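Local atomic coordinates of APC3568 protein (Geobacillus stearothermophilus, PDB entry 1RFZ), a protein that is of unknown function but may act as a phosphatidylglycerophosphatase. Residues S59-E62 with V63-A66. Residues are numbered along the deposited sequence; the frame is centred on the assembly and turned at random.
Sequences SKRE and VQNA. With SO4 (sulfate ion), chain F.
Two backbone amides converge on the carbonyl oxygen of Lys60: Gln64 N bonds Lys60 O at 2.9 Å, lying in the carbonyl plane, and Val63 N adds a weak bond bent to 126° at the hydrogen. One residue on, Asn65 N bonds Arg61 O nearly in line with the carbonyl, the C=O...N angle being 174°. Val63 CG2 stands beside the backbone N (CG1 anti to it, chi1 -180°), which carries it back against Lys60 CB at 3.7 Å. The Gln64 chain, bent at chi2, folds its amide back over the start of the helix, bringing OE1 beside Arg61 CA while NE2 bonds the carbonyl of Ile58. At the N-terminus of the helix Arg61 N donates to sulfate O2 at 2.8 Å. From CG the Arg61 chain runs extended along the ion, CG lying 3.5 Å from O2, and its guanidinium presents a face to sulfate O4, 3.3 Å above the plane and offset toward the rim. With an alanine in place of Arg61, sulfate O4 would probably lose the positive group beside it. Lys60 holds the N-cap position of helix 61-76, and the ion, probably from the crystallisation liquor, sits at the helix N-terminus, an arrangement consistent with the anion sites formed where a first-turn amide and a basic side chain meet.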
loop_
_atom_site.group_PDB
_atom_site.type_symbol
_atom_site.label_atom_id
_atom_site.label_comp_id
_atom_site.label_asym_id
_atom_site.label_seq_id
_atom_site.Cartn_x
_atom_site.Cartn_y
_atom_site.Cartn_z
ATOM N N SER A 59 14.803 -7.848 12.475
ATOM C CA SER A 59 15.012 -9.275 12.186
ATOM C C SER A 59 14.275 -9.768 10.929
ATOM O O SER A 59 14.444 -10.913 10.513
ATOM C CB SER A 59 14.534 -10.106 13.366
ATOM O OG SER A 59 13.144 -9.913 13.559
ATOM N N LYS A 60 13.446 -8.899 10.351
ATOM C CA LYS A 60 12.649 -9.198 9.163
ATOM C C LYS A 60 13.348 -8.918 7.827
ATOM O O LYS A 60 13.837 -7.819 7.605
ATOM C CB LYS A 60 11.351 -8.376 9.192
ATOM C CG LYS A 60 10.156 -9.031 9.854
ATOM C CD LYS A 60 10.121 -8.795 11.334
ATOM C CE LYS A 60 8.836 -9.355 11.914
ATOM N NZ LYS A 60 8.662 -10.805 11.607
ATOM N N ARG A 61 13.357 -9.902 6.932
ATOM C CA ARG A 61 13.978 -9.746 5.618
ATOM C C ARG A 61 13.414 -8.533 4.873
ATOM O O ARG A 61 14.164 -7.699 4.350
ATOM C CB ARG A 61 13.745 -10.992 4.757
ATOM C CG ARG A 61 14.368 -12.260 5.295
ATOM C CD ARG A 61 13.849 -13.480 4.548
ATOM N NE ARG A 61 14.329 -14.723 5.143
ATOM C CZ ARG A 61 13.813 -15.921 4.886
ATOM N NH1 ARG A 61 12.799 -16.037 4.042
ATOM N NH2 ARG A 61 14.305 -17.002 5.477
ATOM N N GLU A 62 12.092 -8.439 4.817
ATOM C CA GLU A 62 11.467 -7.330 4.115
ATOM C C GLU A 62 12.083 -6.002 4.539
ATOM O O GLU A 62 12.287 -5.127 3.713
ATOM C CB GLU A 62 9.951 -7.313 4.355
ATOM C CG GLU A 62 9.278 -6.109 3.715
ATOM C CD GLU A 62 8.099 -6.455 2.793
ATOM O OE1 GLU A 62 8.248 -7.349 1.928
ATOM O OE2 GLU A 62 7.026 -5.806 2.922
ATOM N N VAL A 63 12.400 -5.877 5.824
ATOM C CA VAL A 63 12.973 -4.669 6.392
ATOM C C VAL A 63 14.453 -4.552 6.088
ATOM O O VAL A 63 14.981 -3.452 5.949
ATOM C CB VAL A 63 12.813 -4.655 7.912
ATOM C CG1 VAL A 63 13.418 -3.379 8.501
ATOM C CG2 VAL A 63 11.353 -4.780 8.277
ATOM N N GLN A 64 15.141 -5.686 6.042
ATOM C CA GLN A 64 16.560 -5.684 5.740
ATOM C C GLN A 64 16.613 -5.224 4.304
ATOM O O GLN A 64 17.288 -4.255 3.968
ATOM C CB GLN A 64 17.143 -7.101 5.837
ATOM C CG GLN A 64 17.644 -7.537 7.208
ATOM C CD GLN A 64 17.088 -8.895 7.633
ATOM O OE1 GLN A 64 16.910 -9.798 6.803
ATOM N NE2 GLN A 64 16.819 -9.046 8.933
ATOM N N ASN A 65 15.879 -5.942 3.465
ATOM C CA ASN A 65 15.817 -5.634 2.051
ATOM C C ASN A 65 15.622 -4.140 1.870
ATOM O O ASN A 65 16.168 -3.531 0.936
ATOM C CB ASN A 65 14.665 -6.398 1.390
ATOM C CG ASN A 65 15.020 -7.836 1.104
ATOM O OD1 ASN A 65 16.175 -8.232 1.248
ATOM N ND2 ASN A 65 14.040 -8.624 0.677
ATOM N N ALA A 66 14.846 -3.548 2.776
ATOM C CA ALA A 66 14.572 -2.123 2.720
ATOM C C ALA A 66 15.792 -1.362 3.211
ATOM O O ALA A 66 16.324 -0.518 2.500
ATOM C CB ALA A 66 13.363 -1.792 3.570
HETATM S S SO4 F . 10.708 -13.124 7.578
HETATM O O1 SO4 F . 11.271 -13.356 8.957
HETATM O O2 SO4 F . 11.308 -11.870 7.019
HETATM O O3 SO4 F . 9.217 -12.963 7.656
HETATM O O4 SO4 F . 11.016 -14.288 6.671
#